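Local structure of hydrolase, isochorismatase family (4L07) at residues 173-176 with 177-180; 164-168 with 169-173; 70-73 with 74-78. The protein probably hydrolyses maleamate to maleate and ammonia, acting as an amidase of the isochorismatase family. All blocks are in the same frame, centred on the assembly; numbering follows the deposited sequence.

Contact 1: residues 173-176 with 177-180; sequences DRAK and GPHE. With SO4 (sulfate ion), chain C.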
loop_
_atom_site.group_PDB
_atom_site.type_symbol
_atom_site.label_atom_id
_atom_site.label_comp_id
_atom_site.label_asym_id
_atom_site.label_seq_id
_atom_site.Cartn_x
_atom_site.Cartn_y
_atom_site.Cartn_z
ATOM N N ASP A 173 -19.233 -17.005 10.294
ATOM C CA ASP A 173 -18.024 -17.818 10.224
ATOM C C ASP A 173 -18.352 -19.311 10.125
ATOM O O ASP A 173 -19.525 -19.716 10.260
ATOM C CB ASP A 173 -17.121 -17.530 11.433
ATOM C CG ASP A 173 -15.644 -17.720 11.120
ATOM O OD1 ASP A 173 -15.313 -18.549 10.244
ATOM O OD2 ASP A 173 -14.809 -17.038 11.756
ATOM N N ARG A 174 -17.316 -20.113 9.886
ATOM C CA ARG A 174 -17.427 -21.564 9.703
ATOM C C ARG A 174 -17.559 -22.320 11.008
ATOM O O ARG A 174 -18.014 -23.460 11.019
ATOM C CB ARG A 174 -16.207 -22.098 8.954
ATOM C CG ARG A 174 -16.148 -21.602 7.532
ATOM C CD ARG A 174 -14.932 -22.077 6.767
ATOM N NE ARG A 174 -14.965 -21.462 5.447
ATOM C CZ ARG A 174 -14.399 -20.298 5.146
ATOM N NH1 ARG A 174 -13.718 -19.622 6.070
ATOM N NH2 ARG A 174 -14.515 -19.811 3.915
ATOM N N ALA A 175 -17.133 -21.686 12.097
ATOM C CA ALA A 175 -17.136 -22.301 13.425
ATOM C C ALA A 175 -17.148 -21.220 14.487
ATOM O O ALA A 175 -16.667 -20.106 14.254
ATOM C CB ALA A 175 -15.924 -23.206 13.600
ATOM N N LYS A 176 -17.697 -21.555 15.651
ATOM C CA LYS A 176 -17.853 -20.613 16.755
ATOM C C LYS A 176 -16.511 -20.158 17.342
ATOM O O LYS A 176 -16.340 -18.980 17.660
ATOM C CB LYS A 176 -18.725 -21.246 17.843
ATOM C CG LYS A 176 -19.089 -20.344 19.008
ATOM C CD LYS A 176 -20.027 -21.087 19.955
ATOM C CE LYS A 176 -20.192 -20.366 21.282
ATOM N NZ LYS A 176 -21.045 -21.168 22.207
ATOM N N GLY A 177 -15.576 -21.096 17.486
ATOM C CA GLY A 177 -14.263 -20.822 18.097
ATOM C C GLY A 177 -13.508 -19.652 17.478
ATOM O O GLY A 177 -13.257 -18.655 18.155
ATOM N N PRO A 178 -13.155 -19.763 16.184
ATOM C CA PRO A 178 -12.458 -18.677 15.486
ATOM C C PRO A 178 -13.270 -17.376 15.456
ATOM O O PRO A 178 -12.691 -16.283 15.519
ATOM C CB PRO A 178 -12.281 -19.237 14.070
ATOM C CG PRO A 178 -12.258 -20.716 14.252
ATOM C CD PRO A 178 -13.241 -20.979 15.355
ATOM N N HIS A 179 -14.595 -17.499 15.371
ATOM C CA HIS A 179 -15.506 -16.349 15.397
ATOM C C HIS A 179 -15.343 -15.581 16.689
ATOM O O HIS A 179 -15.079 -14.369 16.677
ATOM C CB HIS A 179 -16.943 -16.850 15.193
ATOM C CG HIS A 179 -18.013 -15.801 15.392
ATOM N ND1 HIS A 179 -18.349 -14.911 14.436
ATOM C CD2 HIS A 179 -18.857 -15.553 16.475
ATOM C CE1 HIS A 179 -19.343 -14.124 14.888
ATOM N NE2 HIS A 179 -19.656 -14.523 16.137
ATOM N N GLU A 180 -15.459 -16.287 17.813
ATOM C CA GLU A 180 -15.324 -15.680 19.142
ATOM C C GLU A 180 -13.931 -15.099 19.387
ATOM O O GLU A 180 -13.798 -14.010 19.949
ATOM C CB GLU A 180 -15.670 -16.697 20.238
ATOM C CG GLU A 180 -17.118 -17.171 20.235
ATOM C CD GLU A 180 -18.114 -16.076 20.578
ATOM O OE1 GLU A 180 -19.236 -16.101 20.025
ATOM O OE2 GLU A 180 -17.781 -15.188 21.398
HETATM S S SO4 C . -12.330 -16.228 4.685
HETATM O O1 SO4 C . -13.310 -17.331 4.510
HETATM O O2 SO4 C . -12.914 -15.136 5.474
HETATM O O3 SO4 C . -11.142 -16.742 5.400
HETATM O O4 SO4 C . -11.892 -15.703 3.361
#
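Asp173 and His179 meet where the loop after strand 163-172 turns into helix 176-189. This is a helix start in the isochorismatase alpha/beta fold, with Ala175 at the N-cap position.

The apolar contacts are few. Asp173 CB lies 3.8 Å from His179 CB. Ala175 CB lies 3.9 Å from CD of the Pro178 ring, in the first turn of the helix. Tyr7 of a second subunit packs on Asp173 and on Pro178, at the subunit interface.

The polar contacts begin with the backbone. Glu180 N donates to Lys176 O at 2.8 Å, nearly straight at 169°, and this closes the first turn. The side chains of Lys176 and Glu180 cross at a slant, CG beside CG. Their charged ends stay apart, with Lys176 NZ 5.8 Å from Glu180 OE1.

Asp173 is gripped through both carboxylate oxygens. OD1 takes the N-H of Arg174 at 2.6 Å, met on the anti side. OD2 is hydrogen-bonded to Ser147 OG, and on the neighbouring His179 ND1 is hydrogen-bonded to Thr146 OG1. Replacing the Asp173 carboxylate with the methyl of an alanine would probably leave Arg174 N and Ser147 OG without their common partner.

Arg174 runs away from the helix, extended from CG to NE, to a sulfate ion that probably came from the crystallisation liquor. Thr145 OG1 and Cys149 N of the same chain and Lys189 NZ of the second subunit also hydrogen-bond to this ion. The sulfur lies in the guanidinium plane, off its edge. NH1 and NH2 of Arg174 both donate to the same sulfate atom O1, each at 2.8 Å.

Contact 2: residues 164-168 with 169-173; sequences VLVPA and DCCAD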
loop_
_atom_site.group_PDB
_atom_site.type_symbol
_atom_site.label_atom_id
_atom_site.label_comp_id
_atom_site.label_asym_id
_atom_site.label_seq_id
_atom_site.Cartn_x
_atom_site.Cartn_y
_atom_site.Cartn_z
ATOM N N VAL A 164 -13.507 2.052 13.792
ATOM C CA VAL A 164 -14.151 0.820 13.351
ATOM C C VAL A 164 -15.210 0.307 14.317
ATOM O O VAL A 164 -14.959 0.169 15.524
ATOM C CB VAL A 164 -13.120 -0.306 13.107
ATOM C CG1 VAL A 164 -13.805 -1.586 12.646
ATOM C CG2 VAL A 164 -12.105 0.117 12.063
ATOM N N LEU A 165 -16.380 0.005 13.759
ATOM C CA LEU A 165 -17.461 -0.653 14.489
ATOM C C LEU A 165 -17.800 -1.979 13.816
ATOM O O LEU A 165 -17.895 -2.057 12.587
ATOM C CB LEU A 165 -18.704 0.247 14.514
ATOM C CG LEU A 165 -18.527 1.699 14.987
ATOM C CD1 LEU A 165 -19.834 2.472 14.841
ATOM C CD2 LEU A 165 -18.041 1.758 16.434
ATOM N N VAL A 166 -17.985 -3.024 14.618
ATOM C CA VAL A 166 -18.320 -4.335 14.084
ATOM C C VAL A 166 -19.573 -4.918 14.755
ATOM O O VAL A 166 -19.519 -5.333 15.913
ATOM C CB VAL A 166 -17.111 -5.311 14.147
ATOM C CG1 VAL A 166 -16.520 -5.370 15.539
ATOM C CG2 VAL A 166 -17.491 -6.705 13.666
ATOM N N PRO A 167 -20.706 -4.924 14.029
ATOM C CA PRO A 167 -21.899 -5.597 14.553
ATOM C C PRO A 167 -21.741 -7.109 14.454
ATOM O O PRO A 167 -21.741 -7.669 13.357
ATOM C CB PRO A 167 -23.025 -5.091 13.642
ATOM C CG PRO A 167 -22.352 -4.644 12.389
ATOM C CD PRO A 167 -20.982 -4.178 12.789
ATOM N N ALA A 168 -21.600 -7.755 15.609
ATOM C CA ALA A 168 -21.313 -9.186 15.693
ATOM C C ALA A 168 -22.368 -10.036 14.988
ATOM O O ALA A 168 -22.047 -11.064 14.385
ATOM C CB ALA A 168 -21.170 -9.610 17.150
ATOM N N ASP A 169 -23.620 -9.584 15.046
ATOM C CA ASP A 169 -24.728 -10.300 14.415
ATOM C C ASP A 169 -24.788 -10.116 12.894
ATOM O O ASP A 169 -25.730 -10.574 12.248
ATOM C CB ASP A 169 -26.071 -9.943 15.083
ATOM C CG ASP A 169 -26.431 -8.472 14.954
ATOM O OD1 ASP A 169 -27.643 -8.160 14.946
ATOM O OD2 ASP A 169 -25.523 -7.620 14.867
ATOM N N CYS A 170 -23.774 -9.453 12.332
ATOM C CA CYS A 170 -23.628 -9.282 10.882
ATOM C C CYS A 170 -22.396 -10.009 10.340
ATOM O O CYS A 170 -22.071 -9.917 9.149
ATOM C CB CYS A 170 -23.506 -7.800 10.545
ATOM S SG CYS A 170 -25.012 -6.871 10.847
ATOM N N CYS A 171 -21.721 -10.730 11.227
ATOM C CA CYS A 171 -20.501 -11.438 10.888
ATOM C C CYS A 171 -20.745 -12.940 10.957
ATOM O O CYS A 171 -21.202 -13.450 11.981
ATOM C CB CYS A 171 -19.384 -11.016 11.842
ATOM S SG CYS A 171 -18.922 -9.269 11.697
ATOM N N ALA A 172 -20.451 -13.636 9.861
ATOM C CA ALA A 172 -20.638 -15.087 9.779
ATOM C C ALA A 172 -19.287 -15.800 9.739
ATOM O O ALA A 172 -18.306 -15.265 9.218
ATOM C CB ALA A 172 -21.468 -15.440 8.554
ATOM N N ASP A 173 -19.233 -17.005 10.294
ATOM C CA ASP A 173 -18.024 -17.818 10.224
ATOM C C ASP A 173 -18.352 -19.311 10.125
ATOM O O ASP A 173 -19.525 -19.716 10.260
ATOM C CB ASP A 173 -17.121 -17.530 11.433
ATOM C CG ASP A 173 -15.644 -17.720 11.120
ATOM O OD1 ASP A 173 -15.313 -18.549 10.244
ATOM O OD2 ASP A 173 -14.809 -17.038 11.756
HETATM O O HOH W 1 -23.144 -13.630 14.108
#
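A short 3-10 turn breaks strand 163-172, and Pro167 and Cys170 face each other across it. Cys170 N donates to Pro167 O at 2.9 Å. The donor sits above the carbonyl plane, 48° out of it. Cys171 N follows with a bond to Ala168 O at 3.2 Å, also from above the plane. The two overlapping turns carry the chain round.

The two thiols leave on different sides. Cys170 SG lies beside the Pro167 ring, 3.8 Å from CG. Cys171 SG reaches Val166 CG2 at 3.5 Å. The branch CG2 is anti to the Val166 N, which swings it along the chain to the sulfur.

Strand 163-172 ends one beta-alpha-beta unit, after strand 138-144 and helix 146-159, and starts the next with helix 176-189. Its first part is bonded on both flanks, to strands 138-144 and 192-194. Helix 45-60 covers Cys170 through Arg50, Thr51 and Ile54.

Asp169 sends OD2 back over Pro167 CB at 3.8 Å, while its OD1 is hydrogen-bonded to Ser196 OG. A water lies 2.8 Å from Ala168 O and 2.9 Å from Cys171 O, and can donate to either.

Contact 3: residues 70-73 with 74-78; sequences IAYH and PGEIP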
loop_
_atom_site.group_PDB
_atom_site.type_symbol
_atom_site.label_atom_id
_atom_site.label_comp_id
_atom_site.label_asym_id
_atom_site.label_seq_id
_atom_site.Cartn_x
_atom_site.Cartn_y
_atom_site.Cartn_z
ATOM N N ILE A 70 -13.943 -11.541 -3.473
ATOM C CA ILE A 70 -12.701 -12.141 -3.935
ATOM C C ILE A 70 -12.976 -12.792 -5.292
ATOM O O ILE A 70 -13.855 -13.653 -5.410
ATOM C CB ILE A 70 -12.181 -13.216 -2.947
ATOM C CG1 ILE A 70 -11.771 -12.577 -1.606
ATOM C CG2 ILE A 70 -11.027 -13.994 -3.571
ATOM C CD1 ILE A 70 -11.512 -13.574 -0.486
ATOM N N ALA A 71 -12.229 -12.380 -6.311
ATOM C CA ALA A 71 -12.352 -12.972 -7.646
ATOM C C ALA A 71 -10.995 -13.034 -8.335
ATOM O O ALA A 71 -10.210 -12.088 -8.234
ATOM C CB ALA A 71 -13.332 -12.172 -8.492
ATOM N N TYR A 72 -10.728 -14.148 -9.019
ATOM C CA TYR A 72 -9.460 -14.372 -9.730
ATOM C C TYR A 72 -9.616 -14.654 -11.212
ATOM O O TYR A 72 -10.563 -15.314 -11.638
ATOM C CB TYR A 72 -8.695 -15.556 -9.139
ATOM C CG TYR A 72 -8.454 -15.429 -7.669
ATOM C CD1 TYR A 72 -7.502 -14.540 -7.179
ATOM C CD2 TYR A 72 -9.198 -16.179 -6.762
ATOM C CE1 TYR A 72 -7.289 -14.406 -5.817
ATOM C CE2 TYR A 72 -8.993 -16.055 -5.400
ATOM C CZ TYR A 72 -8.033 -15.169 -4.938
ATOM O OH TYR A 72 -7.823 -15.032 -3.591
ATOM N N HIS A 73 -8.654 -14.167 -11.991
ATOM C CA HIS A 73 -8.444 -14.673 -13.336
ATOM C C HIS A 73 -7.628 -15.925 -13.214
ATOM O O HIS A 73 -6.789 -16.026 -12.313
ATOM C CB HIS A 73 -7.706 -13.646 -14.186
ATOM C CG HIS A 73 -8.451 -12.351 -14.352
ATOM N ND1 HIS A 73 -9.584 -12.255 -15.076
ATOM C CD2 HIS A 73 -8.183 -11.073 -13.866
ATOM C CE1 HIS A 73 -10.022 -10.983 -15.049
ATOM N NE2 HIS A 73 -9.161 -10.261 -14.309
ATOM N N PRO A 74 -7.854 -16.907 -14.106
ATOM C CA PRO A 74 -7.127 -18.180 -14.048
ATOM C C PRO A 74 -5.604 -18.029 -13.933
ATOM O O PRO A 74 -4.968 -18.758 -13.170
ATOM C CB PRO A 74 -7.498 -18.848 -15.372
ATOM C CG PRO A 74 -8.863 -18.323 -15.659
ATOM C CD PRO A 74 -8.870 -16.904 -15.180
ATOM N N GLY A 75 -5.032 -17.075 -14.666
ATOM C CA GLY A 75 -3.582 -16.858 -14.662
ATOM C C GLY A 75 -3.023 -16.354 -13.337
ATOM O O GLY A 75 -1.825 -16.466 -13.088
ATOM N N GLU A 76 -3.884 -15.789 -12.494
ATOM C CA GLU A 76 -3.462 -15.279 -11.186
ATOM C C GLU A 76 -3.259 -16.388 -10.157
ATOM O O GLU A 76 -2.460 -16.233 -9.226
ATOM C CB GLU A 76 -4.471 -14.268 -10.644
ATOM C CG GLU A 76 -4.470 -12.931 -11.366
ATOM C CD GLU A 76 -5.525 -11.972 -10.839
ATOM O OE1 GLU A 76 -5.189 -10.790 -10.623
ATOM O OE2 GLU A 76 -6.686 -12.388 -10.632
ATOM N N ILE A 77 -3.985 -17.496 -10.320
ATOM C CA ILE A 77 -3.979 -18.591 -9.331
ATOM C C ILE A 77 -2.560 -19.073 -8.947
ATOM O O ILE A 77 -2.220 -19.097 -7.759
ATOM C CB ILE A 77 -4.894 -19.779 -9.760
ATOM C CG1 ILE A 77 -6.312 -19.304 -10.133
ATOM C CG2 ILE A 77 -4.927 -20.867 -8.693
ATOM C CD1 ILE A 77 -7.175 -18.830 -8.981
ATOM N N PRO A 78 -1.710 -19.417 -9.942
ATOM C CA PRO A 78 -0.363 -19.869 -9.572
ATOM C C PRO A 78 0.568 -18.767 -9.051
ATOM O O PRO A 78 1.627 -19.073 -8.502
ATOM C CB PRO A 78 0.183 -20.473 -10.875
ATOM C CG PRO A 78 -0.603 -19.819 -11.957
ATOM C CD PRO A 78 -1.969 -19.577 -11.386
#
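The carboxylate of Glu76 folds back over the backbone between Tyr72 and His73. Its chain is extended beyond CG (chi2 178°), which carries OE2 the full way to the His73 N-H. That bond, His73 N to Glu76 OE2, is 3.0 Å long. The donor meets OE2 on the anti side, 27° out of the carboxylate plane.

The two rings stand differently to this group. Tyr72 presents its edge: Glu76 OE2 lies near the ring plane, 4.1 Å from Tyr72 CD1. The ring and carboxylate planes are 72° apart, and the side chains cross at about a right angle. The His73 ring is oblique to the carboxylate. Its CD2 is the ring atom closest to Glu76 OE2, at 3.8 Å.

Residues 74-78 have helical backbone angles without regular helix bonds. The return of Glu76 to the N-H three residues earlier is like the glutamate half of a capping box. The other half differs: Glu76 N bonds to the backbone atom His73 O, at 2.9 Å, from above the carbonyl plane. The two bonds tie His73 and Glu76 together in both directions. This turn lies in the loop after strand 65-70. OE2 takes two donors, His73 N and, in a salt bridge, Lys117 NZ, which also bonds to Ala71 O; the hydroxyl of Tyr72 is held as well, by a hydrogen bond to Lys117 O.

Ile77 CD1 comes 3.6 Å from Tyr72 CB, oblique to the ring, and the two side chains cross at about a right angle. The His73 ring stacks with Tyr94, while Val113 of a third subunit packs on His73 and Val112 of that subunit on Glu76.

In the fold
Contact 2 is buried, contact 3 partly buried, and contact 1 lies at the surface. Contacts 1 and 2 run on from each other and share Asp173. They touch where His179 CE1 lies 3.5 Å from Cys171 O. Contact 2 belongs to strand 163-172 and contact 1 to the start of helix 176-189. Contact 3 stands apart, with its centre about 27 Å from that of contact 1, in the loop after strand 65-70. The chemistry follows the place. Contact 2 rests on backbone turns, thiols and a proline, with Asp169 bonded outward; in contacts 1 and 3 a carboxylate takes a backbone N-H of the contact itself. Each of these two also meets a different neighbouring subunit.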